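Local coordinates for protein putative peptidase (Chlamydophila abortus, PDB 3CE2) that probably acts as a zinc-dependent oligopeptidase of the M3B family, cleaving small bioactive peptides, at residues L76-A90 against D106-A118. Numbering follows the deposited sequence.
Sequences LFSIERKLNKLYVYA and DLKSITHLHTLFA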
loop_
_atom_site.group_PDB
_atom_site.type_symbol
_atom_site.label_atom_id
_atom_site.label_comp_id
_atom_site.label_asym_id
_atom_site.label_seq_id
_atom_site.Cartn_x
_atom_site.Cartn_y
_atom_site.Cartn_z
ATOM N N LEU A 76 12.890 23.473 10.340
ATOM C CA LEU A 76 13.048 22.404 9.407
ATOM C C LEU A 76 11.719 22.060 8.741
ATOM O O LEU A 76 11.686 21.784 7.539
ATOM C CB LEU A 76 13.818 21.226 10.007
ATOM C CG LEU A 76 13.188 20.108 10.799
ATOM C CD1 LEU A 76 12.552 19.134 9.832
ATOM C CD2 LEU A 76 14.282 19.421 11.568
ATOM N N PHE A 77 10.619 22.137 9.485
ATOM C CA PHE A 77 9.304 21.932 8.871
ATOM C C PHE A 77 9.009 22.981 7.808
ATOM O O PHE A 77 8.277 22.733 6.858
ATOM C CB PHE A 77 8.179 21.917 9.909
ATOM C CG PHE A 77 8.217 20.720 10.816
ATOM C CD1 PHE A 77 8.765 19.512 10.376
ATOM C CD2 PHE A 77 7.712 20.793 12.107
ATOM C CE1 PHE A 77 8.805 18.377 11.217
ATOM C CE2 PHE A 77 7.751 19.677 12.952
ATOM C CZ PHE A 77 8.294 18.462 12.500
ATOM N N SER A 78 9.589 24.156 7.972
ATOM C CA SER A 78 9.295 25.266 7.096
ATOM C C SER A 78 9.985 25.047 5.754
ATOM O O SER A 78 9.381 25.232 4.699
ATOM C CB SER A 78 9.807 26.558 7.729
ATOM O OG SER A 78 9.114 27.662 7.192
ATOM N N ILE A 79 11.260 24.670 5.824
ATOM C CA ILE A 79 12.077 24.354 4.662
ATOM C C ILE A 79 11.477 23.161 3.932
ATOM O O ILE A 79 11.158 23.236 2.731
ATOM C CB ILE A 79 13.528 24.029 5.093
ATOM C CG1 ILE A 79 14.276 25.320 5.459
ATOM C CG2 ILE A 79 14.275 23.286 3.996
ATOM C CD1 ILE A 79 15.536 25.083 6.232
ATOM N N GLU A 80 11.300 22.077 4.684
ATOM C CA GLU A 80 10.751 20.837 4.166
ATOM C C GLU A 80 9.479 21.122 3.406
ATOM O O GLU A 80 9.214 20.536 2.348
ATOM C CB GLU A 80 10.473 19.867 5.308
ATOM C CG GLU A 80 9.812 18.581 4.895
ATOM C CD GLU A 80 9.502 17.664 6.080
ATOM O OE1 GLU A 80 10.136 17.819 7.155
ATOM O OE2 GLU A 80 8.623 16.781 5.930
ATOM N N ARG A 81 8.691 22.042 3.932
ATOM C CA ARG A 81 7.423 22.321 3.319
ATOM C C ARG A 81 7.622 22.923 1.924
ATOM O O ARG A 81 6.905 22.560 0.975
ATOM C CB ARG A 81 6.637 23.243 4.214
ATOM C CG ARG A 81 5.288 23.626 3.696
ATOM C CD ARG A 81 4.589 24.390 4.780
ATOM N NE ARG A 81 3.405 25.061 4.273
ATOM C CZ ARG A 81 2.497 25.618 5.061
ATOM N NH1 ARG A 81 2.651 25.562 6.379
ATOM N NH2 ARG A 81 1.442 26.212 4.530
ATOM N N LYS A 82 8.613 23.815 1.806
ATOM C CA LYS A 82 8.911 24.526 0.556
ATOM C C LYS A 82 9.509 23.548 -0.462
ATOM O O LYS A 82 9.071 23.509 -1.608
ATOM C CB LYS A 82 9.891 25.674 0.826
ATOM C CG LYS A 82 9.978 26.775 -0.244
ATOM C CD LYS A 82 11.400 27.392 -0.253
ATOM C CE LYS A 82 11.438 28.931 -0.034
ATOM N NZ LYS A 82 11.308 29.776 -1.266
ATOM N N LEU A 83 10.486 22.750 -0.025
ATOM C CA LEU A 83 11.026 21.655 -0.825
ATOM C C LEU A 83 9.945 20.768 -1.428
ATOM O O LEU A 83 10.007 20.449 -2.620
ATOM C CB LEU A 83 11.985 20.799 -0.007
ATOM C CG LEU A 83 13.217 21.584 0.434
ATOM C CD1 LEU A 83 14.308 20.697 0.946
ATOM C CD2 LEU A 83 13.733 22.427 -0.707
ATOM N N ASN A 84 8.960 20.371 -0.618
ATOM C CA ASN A 84 7.876 19.501 -1.093
ATOM C C ASN A 84 7.016 20.191 -2.141
ATOM O O ASN A 84 6.624 19.580 -3.126
ATOM C CB ASN A 84 6.988 19.039 0.063
ATOM C CG ASN A 84 7.688 18.059 0.984
ATOM O OD1 ASN A 84 8.865 17.744 0.793
ATOM N ND2 ASN A 84 6.971 17.582 2.006
ATOM N N LYS A 85 6.704 21.459 -1.916
ATOM C CA LYS A 85 5.957 22.241 -2.879
ATOM C C LYS A 85 6.719 22.235 -4.216
ATOM O O LYS A 85 6.142 22.011 -5.271
ATOM C CB LYS A 85 5.799 23.661 -2.331
ATOM C CG LYS A 85 4.945 24.626 -3.119
ATOM C CD LYS A 85 4.798 25.907 -2.289
ATOM C CE LYS A 85 4.353 27.112 -3.124
ATOM N NZ LYS A 85 2.895 27.077 -3.490
ATOM N N LEU A 86 8.027 22.466 -4.168
ATOM C CA LEU A 86 8.816 22.538 -5.380
ATOM C C LEU A 86 8.916 21.157 -5.986
ATOM O O LEU A 86 8.932 20.999 -7.209
ATOM C CB LEU A 86 10.222 23.021 -5.077
ATOM C CG LEU A 86 10.412 24.479 -4.682
ATOM C CD1 LEU A 86 11.789 24.614 -4.005
ATOM C CD2 LEU A 86 10.260 25.394 -5.894
ATOM N N TYR A 87 8.995 20.144 -5.140
ATOM C CA TYR A 87 9.095 18.811 -5.671
ATOM C C TYR A 87 7.854 18.431 -6.463
ATOM O O TYR A 87 7.918 17.996 -7.608
ATOM C CB TYR A 87 9.285 17.816 -4.559
ATOM C CG TYR A 87 9.533 16.449 -5.106
ATOM C CD1 TYR A 87 10.841 16.015 -5.377
ATOM C CD2 TYR A 87 8.467 15.589 -5.393
ATOM C CE1 TYR A 87 11.084 14.750 -5.885
ATOM C CE2 TYR A 87 8.695 14.319 -5.908
ATOM C CZ TYR A 87 10.009 13.911 -6.150
ATOM O OH TYR A 87 10.244 12.670 -6.659
ATOM N N VAL A 88 6.719 18.605 -5.823
ATOM C CA VAL A 88 5.471 18.204 -6.366
ATOM C C VAL A 88 5.292 18.892 -7.697
ATOM O O VAL A 88 4.908 18.262 -8.683
ATOM C CB VAL A 88 4.337 18.543 -5.369
ATOM C CG1 VAL A 88 2.986 18.562 -6.055
ATOM C CG2 VAL A 88 4.358 17.523 -4.209
ATOM N N TYR A 89 5.600 20.180 -7.741
ATOM C CA TYR A 89 5.435 20.940 -8.979
ATOM C C TYR A 89 6.296 20.382 -10.115
ATOM O O TYR A 89 5.817 20.209 -11.226
ATOM C CB TYR A 89 5.790 22.407 -8.774
ATOM C CG TYR A 89 5.644 23.198 -10.036
ATOM C CD1 TYR A 89 4.444 23.811 -10.340
ATOM C CD2 TYR A 89 6.696 23.316 -10.942
ATOM C CE1 TYR A 89 4.280 24.522 -11.486
ATOM C CE2 TYR A 89 6.543 24.027 -12.115
ATOM C CZ TYR A 89 5.326 24.631 -12.376
ATOM O OH TYR A 89 5.118 25.370 -13.517
ATOM N N ALA A 90 7.572 20.125 -9.835
ATOM C CA ALA A 90 8.489 19.569 -10.835
ATOM C C ALA A 90 8.072 18.154 -11.294
ATOM O O ALA A 90 8.022 17.852 -12.495
ATOM C CB ALA A 90 9.898 19.559 -10.294
ATOM N N ASP A 106 14.691 20.054 -14.128
ATOM C CA ASP A 106 13.983 20.644 -12.994
ATOM C C ASP A 106 13.880 19.615 -11.873
ATOM O O ASP A 106 14.377 19.837 -10.771
ATOM C CB ASP A 106 12.569 21.073 -13.409
ATOM C CG ASP A 106 12.552 22.369 -14.222
ATOM O OD1 ASP A 106 13.609 23.051 -14.307
ATOM O OD2 ASP A 106 11.460 22.695 -14.762
ATOM N N LEU A 107 13.255 18.480 -12.172
ATOM C CA LEU A 107 13.106 17.413 -11.198
ATOM C C LEU A 107 14.432 16.981 -10.555
ATOM O O LEU A 107 14.496 16.735 -9.355
ATOM C CB LEU A 107 12.426 16.209 -11.850
ATOM C CG LEU A 107 12.169 14.990 -10.972
ATOM C CD1 LEU A 107 11.151 15.338 -9.902
ATOM C CD2 LEU A 107 11.654 13.852 -11.829
ATOM N N LYS A 108 15.483 16.882 -11.355
ATOM C CA LYS A 108 16.777 16.420 -10.873
ATOM C C LYS A 108 17.382 17.438 -9.895
ATOM O O LYS A 108 18.137 17.075 -8.976
ATOM C CB LYS A 108 17.698 16.173 -12.075
ATOM C CG LYS A 108 19.158 15.822 -11.765
ATOM C CD LYS A 108 20.028 15.968 -13.033
ATOM C CE LYS A 108 21.535 16.005 -12.735
ATOM N NZ LYS A 108 22.066 14.698 -12.223
ATOM N N SER A 109 17.034 18.708 -10.085
ATOM C CA SER A 109 17.492 19.770 -9.187
ATOM C C SER A 109 16.858 19.648 -7.798
ATOM O O SER A 109 17.549 19.460 -6.781
ATOM C CB SER A 109 17.165 21.143 -9.769
ATOM O OG SER A 109 17.772 21.317 -11.024
ATOM N N ILE A 110 15.538 19.763 -7.758
ATOM C CA ILE A 110 14.825 19.681 -6.503
ATOM C C ILE A 110 15.199 18.359 -5.818
ATOM O O ILE A 110 15.459 18.327 -4.610
ATOM C CB ILE A 110 13.301 19.879 -6.690
ATOM C CG1 ILE A 110 12.616 20.026 -5.335
ATOM C CG2 ILE A 110 12.703 18.764 -7.511
ATOM C CD1 ILE A 110 13.427 20.877 -4.363
ATOM N N THR A 111 15.286 17.286 -6.596
ATOM C CA THR A 111 15.643 16.007 -6.028
ATOM C C THR A 111 17.007 16.120 -5.338
ATOM O O THR A 111 17.205 15.629 -4.219
ATOM C CB THR A 111 15.648 14.880 -7.107
ATOM O OG1 THR A 111 14.326 14.744 -7.637
ATOM C CG2 THR A 111 16.099 13.507 -6.501
ATOM N N HIS A 112 17.949 16.771 -6.009
ATOM C CA HIS A 112 19.285 16.918 -5.457
ATOM C C HIS A 112 19.171 17.719 -4.159
ATOM O O HIS A 112 19.770 17.360 -3.152
ATOM C CB HIS A 112 20.194 17.629 -6.461
ATOM C CG HIS A 112 21.521 18.034 -5.900
ATOM N ND1 HIS A 112 22.464 17.116 -5.476
ATOM C CD2 HIS A 112 22.071 19.259 -5.708
ATOM C CE1 HIS A 112 23.532 17.760 -5.038
ATOM N NE2 HIS A 112 23.323 19.061 -5.171
ATOM N N LEU A 113 18.378 18.789 -4.198
ATOM C CA LEU A 113 18.107 19.609 -3.009
ATOM C C LEU A 113 17.573 18.819 -1.811
ATOM O O LEU A 113 17.979 19.057 -0.673
ATOM C CB LEU A 113 17.149 20.746 -3.344
ATOM C CG LEU A 113 17.926 22.027 -3.586
ATOM C CD1 LEU A 113 17.051 23.296 -3.464
ATOM C CD2 LEU A 113 19.047 22.029 -2.571
ATOM N N HIS A 114 16.670 17.880 -2.075
ATOM C CA HIS A 114 16.122 17.044 -1.028
ATOM C C HIS A 114 17.194 16.183 -0.422
ATOM O O HIS A 114 17.175 15.931 0.774
ATOM C CB HIS A 114 15.003 16.157 -1.553
ATOM C CG HIS A 114 13.657 16.814 -1.527
ATOM N ND1 HIS A 114 13.258 17.731 -2.477
ATOM C CD2 HIS A 114 12.615 16.683 -0.672
ATOM C CE1 HIS A 114 12.026 18.133 -2.214
ATOM N NE2 HIS A 114 11.616 17.514 -1.122
ATOM N N THR A 115 18.133 15.729 -1.238
ATOM C CA THR A 115 19.186 14.863 -0.733
ATOM C C THR A 115 20.162 15.673 0.118
ATOM O O THR A 115 20.765 15.163 1.074
ATOM C CB THR A 115 19.913 14.117 -1.884
ATOM O OG1 THR A 115 18.938 13.489 -2.725
ATOM C CG2 THR A 115 20.839 13.027 -1.325
ATOM N N LEU A 116 20.288 16.947 -0.211
ATOM C CA LEU A 116 21.176 17.818 0.527
ATOM C C LEU A 116 20.548 18.040 1.896
ATOM O O LEU A 116 21.150 17.754 2.936
ATOM C CB LEU A 116 21.339 19.144 -0.217
ATOM C CG LEU A 116 22.757 19.645 -0.525
ATOM C CD1 LEU A 116 23.714 18.475 -0.815
ATOM C CD2 LEU A 116 22.707 20.621 -1.707
ATOM N N PHE A 117 19.314 18.532 1.874
ATOM C CA PHE A 117 18.506 18.645 3.076
ATOM C C PHE A 117 18.652 17.424 3.953
ATOM O O PHE A 117 18.975 17.539 5.142
ATOM C CB PHE A 117 17.032 18.820 2.723
ATOM C CG PHE A 117 16.186 19.159 3.896
ATOM C CD1 PHE A 117 16.467 20.285 4.660
ATOM C CD2 PHE A 117 15.117 18.354 4.256
ATOM C CE1 PHE A 117 15.701 20.605 5.746
ATOM C CE2 PHE A 117 14.337 18.675 5.356
ATOM C CZ PHE A 117 14.633 19.802 6.098
ATOM N N ALA A 118 18.420 16.253 3.369
ATOM C CA ALA A 118 18.533 15.019 4.132
ATOM C C ALA A 118 19.942 14.818 4.731
ATOM O O ALA A 118 20.089 14.285 5.834
ATOM C CB ALA A 118 18.095 13.815 3.301
#
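Phe117 pushes its ring into a hole on the facing helix lined by Leu76, Ile79, Glu80 and Leu83. Ile79 comes in obliquely with its branch methyl, CG2 to Phe117 CE1 at 3.5 Å, while Glu80 CB lies near Phe117 CE2 and Leu83 CD1 packs on Phe117 CB and CG. The ring gets there because its CG stands anti to the backbone N (chi1 -171°), which sends it out across the gap. Leu83 answers as a knob among Ile110, Leu113, His114 and Phe117. One turn further, Tyr87 fits among Leu107, Ile110, Thr111 and His114, and Ile110 fits among Leu83, Leu86, Tyr87 and Ala90. These four reciprocal knobs-into-holes, with segment axes 9.0 Å apart at closest and running at 154°, mark an antiparallel helical hairpin made by helices 66-96 and 101-120 across a short connection. Its CA spacing narrows from 8.1 Å at Glu80–Phe117 to 5.1 Å at Ala90–Leu107, where the small alanine side chain faces the partner helix.

His114 brings a polar ring into this largely apolar interface. Its NE2 gives a weak hydrogen bond to Asn84 OD1 (3.4 Å), nearly straight, with amide and imidazole planes almost coplanar. The edge of Tyr87 is directed at the imidazole face, planes at 74°. Within its own helix, His114 ND1 donates to Ile110 O (3.1 Å), the oxygen lying in the ring plane, which, with the weak bond to Asn84, probably holds the ring's rotation; that oxygen also accepts from His114 N. Farther out, Trp36 of helix 33-42 touches Ala90 and Asp106, and Asp106 forms a salt bridge with Arg33.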